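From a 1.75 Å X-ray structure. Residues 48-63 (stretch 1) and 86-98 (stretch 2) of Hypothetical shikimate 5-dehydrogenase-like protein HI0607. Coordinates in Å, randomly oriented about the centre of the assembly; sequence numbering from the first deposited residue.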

# COMPACT_ATOMS: atom_id res chain seq x y z
N ALA A 48 10.14 2.61 21.15
CA ALA A 48 9.21 1.61 20.63
C ALA A 48 9.95 0.57 19.79
O ALA A 48 9.78 -0.63 20.02
CB ALA A 48 8.13 2.27 19.84
N ILE A 49 10.82 1.01 18.88
CA ILE A 49 11.54 0.11 17.98
C ILE A 49 12.58 -0.65 18.78
O ILE A 49 12.70 -1.87 18.65
CB ILE A 49 12.18 0.86 16.79
CG1 ILE A 49 11.12 1.56 15.93
CG2 ILE A 49 13.01 -0.11 15.92
CD1 ILE A 49 9.99 0.70 15.40
N LYS A 50 13.32 0.05 19.64
CA LYS A 50 14.25 -0.66 20.51
C LYS A 50 13.55 -1.67 21.42
O LYS A 50 14.15 -2.68 21.76
CB LYS A 50 15.11 0.31 21.33
CG LYS A 50 16.11 1.10 20.47
CD LYS A 50 16.81 2.19 21.26
CE LYS A 50 17.89 2.81 20.37
NZ LYS A 50 18.63 3.88 21.12
N GLY A 51 12.30 -1.41 21.80
CA GLY A 51 11.44 -2.32 22.52
C GLY A 51 11.06 -3.58 21.77
O GLY A 51 11.08 -4.67 22.36
N VAL A 52 10.72 -3.42 20.49
CA VAL A 52 10.36 -4.53 19.61
C VAL A 52 11.54 -5.49 19.62
O VAL A 52 11.39 -6.69 19.83
CB VAL A 52 10.08 -4.03 18.17
CG1 VAL A 52 10.14 -5.15 17.10
CG2 VAL A 52 8.78 -3.29 18.11
N ARG A 53 12.75 -4.98 19.44
CA ARG A 53 13.93 -5.85 19.50
C ARG A 53 14.16 -6.51 20.86
O ARG A 53 14.35 -7.72 20.94
CB ARG A 53 15.19 -5.09 19.02
CG ARG A 53 16.45 -5.95 19.10
CD ARG A 53 17.70 -5.19 18.85
NE ARG A 53 17.74 -4.60 17.51
CZ ARG A 53 17.62 -3.31 17.23
NH1 ARG A 53 17.40 -2.42 18.18
NH2 ARG A 53 17.70 -2.87 15.98
N ALA A 54 14.13 -5.73 21.94
CA ALA A 54 14.47 -6.21 23.27
C ALA A 54 13.49 -7.25 23.79
O ALA A 54 13.89 -8.18 24.49
CB ALA A 54 14.58 -5.04 24.27
N LEU A 55 12.23 -7.12 23.39
CA LEU A 55 11.18 -8.01 23.86
C LEU A 55 10.99 -9.22 22.97
O LEU A 55 10.22 -10.10 23.31
CB LEU A 55 9.87 -7.25 23.97
CG LEU A 55 9.84 -6.12 25.00
CD1 LEU A 55 8.55 -5.34 24.89
CD2 LEU A 55 10.03 -6.61 26.41
N GLY A 56 11.73 -9.28 21.87
CA GLY A 56 11.61 -10.40 20.96
C GLY A 56 10.29 -10.45 20.22
O GLY A 56 9.86 -11.52 19.79
N ILE A 57 9.68 -9.29 19.97
CA ILE A 57 8.47 -9.20 19.17
C ILE A 57 8.86 -9.54 17.72
O ILE A 57 9.85 -9.05 17.22
CB ILE A 57 7.88 -7.78 19.36
CG1 ILE A 57 7.35 -7.68 20.80
CG2 ILE A 57 6.89 -7.44 18.26
CD1 ILE A 57 6.81 -6.34 21.23
N ARG A 58 8.10 -10.38 17.04
CA ARG A 58 8.49 -10.92 15.75
C ARG A 58 8.34 -9.99 14.57
O ARG A 58 9.18 -9.95 13.67
CB ARG A 58 7.62 -12.14 15.49
CG ARG A 58 7.77 -12.79 14.14
CD ARG A 58 9.16 -13.16 13.73
NE ARG A 58 9.18 -13.66 12.37
CZ ARG A 58 10.26 -13.86 11.63
NH1 ARG A 58 11.46 -13.56 12.10
NH2 ARG A 58 10.15 -14.32 10.38
N GLY A 59 7.26 -9.21 14.57
CA GLY A 59 6.89 -8.49 13.37
C GLY A 59 6.19 -7.20 13.78
O GLY A 59 5.46 -7.20 14.76
N CYS A 60 6.46 -6.11 13.07
CA CYS A 60 5.78 -4.84 13.37
C CYS A 60 5.45 -4.05 12.09
O CYS A 60 6.35 -3.59 11.38
CB CYS A 60 6.66 -4.02 14.32
SG CYS A 60 5.91 -2.45 14.87
N ALA A 61 4.17 -3.82 11.87
CA ALA A 61 3.74 -2.91 10.82
C ALA A 61 3.96 -1.49 11.30
O ALA A 61 3.88 -1.19 12.49
CB ALA A 61 2.29 -3.13 10.40
N VAL A 62 4.31 -0.62 10.36
CA VAL A 62 4.59 0.78 10.64
C VAL A 62 3.70 1.65 9.75
O VAL A 62 3.67 1.52 8.53
CB VAL A 62 6.08 1.12 10.46
CG1 VAL A 62 6.39 2.52 10.94
CG2 VAL A 62 6.94 0.11 11.19
N SER A 63 2.95 2.52 10.41
CA SER A 63 2.09 3.50 9.75
C SER A 63 2.52 4.92 10.06
O SER A 63 3.44 5.19 10.82
CB SER A 63 0.64 3.32 10.18
OG SER A 63 0.10 2.13 9.64
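Stretch 2 86-98: SVNTIVNDNGFLR

The strongest polar link is the salt bridge from R58 NH1 to D93 OD1, 3.0 Å long. The same NH1 also donates to N92 O at 3.0 Å, so the guanidinium holds both a carboxylate and a backbone carbonyl at its edge, while V91 CG1 lies over one face, 3.5 Å from R58 CZ. Arginine suits this place because its planar cation bonds around its rim and still accepts an aliphatic group on its face. D93 is held from its own hairpin as well, OD2 receiving R98 NH1 at 2.8 Å. A second arginine, R53, reaches from the helix to the turn, its NE donating to G95 O at 2.9 Å.

Stretch 2 is a hairpin: strand 89-93, a type I' turn from D93 to F96, then strand 96-98. Strand 89-93 runs antiparallel to strand 59-62, at 166°. C60 N to I90 O and I90 N to C60 O, both 2.8 Å, form one closed pair; V62 N to N88 O (2.9 Å) and N92 N to R58 O (2.8 Å) extend the ladder to each side.

Where the helix gives way to the strand, G56 takes the positive phi of a Schellman motif, a conformation that favours glycine. N92 links this corner to the hairpin turn: its ND2 donates to I57 O at 3.0 Å, while its OD1 accepts from G95 N at 2.7 Å, within its own stretch.

Helix 48-55 crosses strand 89-93 at -34°, with axes 9.4 Å apart, a gap bridged in part by aliphatic side chains such as I49 and I90, with the amide of N92 lying near the end of the helix. I90, on the same sheet face as C60, brings CD1 to 3.7 Å from I49 CD1 and 3.5 Å from V62 CG2. L97 points toward stretch 1, its CD1 lying 3.7 Å from I49 CG2. Branched, uncharged side chains suit this buried layer, which offers them close apolar neighbours.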

# COMPACT_ATOMS: atom_id res chain seq x y z
N SER A 86 11.04 4.56 2.69
CA SER A 86 9.92 4.54 3.64
C SER A 86 9.67 3.09 4.02
O SER A 86 9.61 2.25 3.12
CB SER A 86 8.65 5.06 2.97
OG SER A 86 7.60 5.29 3.89
N VAL A 87 9.45 2.80 5.29
CA VAL A 87 9.26 1.46 5.83
C VAL A 87 7.83 1.28 6.34
O VAL A 87 7.34 2.14 7.09
CB VAL A 87 10.23 1.21 7.00
CG1 VAL A 87 9.95 -0.09 7.73
CG2 VAL A 87 11.65 1.17 6.47
N ASN A 88 7.18 0.18 5.98
CA ASN A 88 5.88 -0.14 6.57
C ASN A 88 5.86 -1.50 7.26
O ASN A 88 4.85 -1.94 7.80
CB ASN A 88 4.75 0.01 5.55
CG ASN A 88 4.51 -1.26 4.76
OD1 ASN A 88 5.48 -1.99 4.54
ND2 ASN A 88 3.26 -1.54 4.36
N THR A 89 7.00 -2.17 7.29
CA THR A 89 7.09 -3.53 7.83
C THR A 89 8.46 -3.80 8.44
O THR A 89 9.46 -3.54 7.77
CB THR A 89 6.95 -4.58 6.72
OG1 THR A 89 5.71 -4.33 6.04
CG2 THR A 89 6.82 -5.95 7.31
N ILE A 90 8.50 -4.29 9.68
CA ILE A 90 9.75 -4.72 10.31
C ILE A 90 9.62 -6.18 10.69
O ILE A 90 8.62 -6.57 11.29
CB ILE A 90 10.01 -3.86 11.57
CG1 ILE A 90 10.06 -2.37 11.22
CG2 ILE A 90 11.28 -4.31 12.25
CD1 ILE A 90 9.83 -1.48 12.41
N VAL A 91 10.64 -6.97 10.39
CA VAL A 91 10.71 -8.36 10.78
C VAL A 91 11.96 -8.51 11.66
O VAL A 91 13.07 -8.15 11.27
CB VAL A 91 10.84 -9.33 9.60
CG1 VAL A 91 10.78 -10.78 10.08
CG2 VAL A 91 9.76 -9.06 8.56
N ASN A 92 11.72 -9.02 12.86
CA ASN A 92 12.78 -9.30 13.82
C ASN A 92 13.33 -10.71 13.71
O ASN A 92 12.67 -11.67 14.07
CB ASN A 92 12.24 -9.04 15.21
CG ASN A 92 13.27 -9.24 16.30
OD1 ASN A 92 14.46 -9.48 16.03
ND2 ASN A 92 12.84 -9.01 17.54
N ASP A 93 14.52 -10.83 13.12
CA ASP A 93 15.23 -12.09 12.98
C ASP A 93 16.30 -12.19 14.08
O ASP A 93 17.41 -11.68 13.92
CB ASP A 93 15.82 -12.14 11.55
CG ASP A 93 14.74 -12.12 10.45
OD1 ASP A 93 13.89 -13.04 10.45
OD2 ASP A 93 14.61 -11.21 9.59
N ASN A 94 15.98 -12.80 15.22
CA ASN A 94 16.87 -12.92 16.37
C ASN A 94 17.59 -11.66 16.81
O ASN A 94 18.78 -11.63 17.13
CB ASN A 94 17.94 -13.99 16.14
CG ASN A 94 17.35 -15.30 15.72
OD1 ASN A 94 16.71 -15.99 16.51
ND2 ASN A 94 17.54 -15.63 14.45
N GLY A 95 16.83 -10.57 16.83
CA GLY A 95 17.34 -9.28 17.22
C GLY A 95 17.79 -8.39 16.07
O GLY A 95 18.11 -7.24 16.35
N PHE A 96 17.80 -8.88 14.83
CA PHE A 96 18.27 -8.15 13.66
C PHE A 96 17.01 -7.71 12.92
O PHE A 96 16.26 -8.56 12.47
CB PHE A 96 19.14 -9.05 12.77
CG PHE A 96 19.87 -8.35 11.68
CD1 PHE A 96 21.05 -7.65 11.90
CD2 PHE A 96 19.39 -8.41 10.39
CE1 PHE A 96 21.70 -7.02 10.85
CE2 PHE A 96 20.04 -7.81 9.36
CZ PHE A 96 21.21 -7.12 9.58
N LEU A 97 16.73 -6.41 12.95
CA LEU A 97 15.50 -5.87 12.38
C LEU A 97 15.65 -5.52 10.91
O LEU A 97 16.31 -4.54 10.55
CB LEU A 97 15.04 -4.63 13.14
CG LEU A 97 14.86 -4.76 14.66
CD1 LEU A 97 14.26 -3.54 15.34
CD2 LEU A 97 14.00 -5.97 14.98
N ARG A 98 14.92 -6.25 10.08
CA ARG A 98 14.92 -6.08 8.64
C ARG A 98 13.63 -5.35 8.24
O ARG A 98 12.56 -5.58 8.81
CB ARG A 98 15.00 -7.42 7.91
CG ARG A 98 16.20 -8.30 8.24
CD ARG A 98 16.34 -9.49 7.30
NE ARG A 98 17.69 -10.07 7.31
CZ ARG A 98 18.09 -11.10 8.05
NH1 ARG A 98 17.26 -11.70 8.87
NH2 ARG A 98 19.34 -11.56 7.96
O HOH W 1 14.92 -9.83 19.67
O HOH W 2 12.47 -14.42 8.70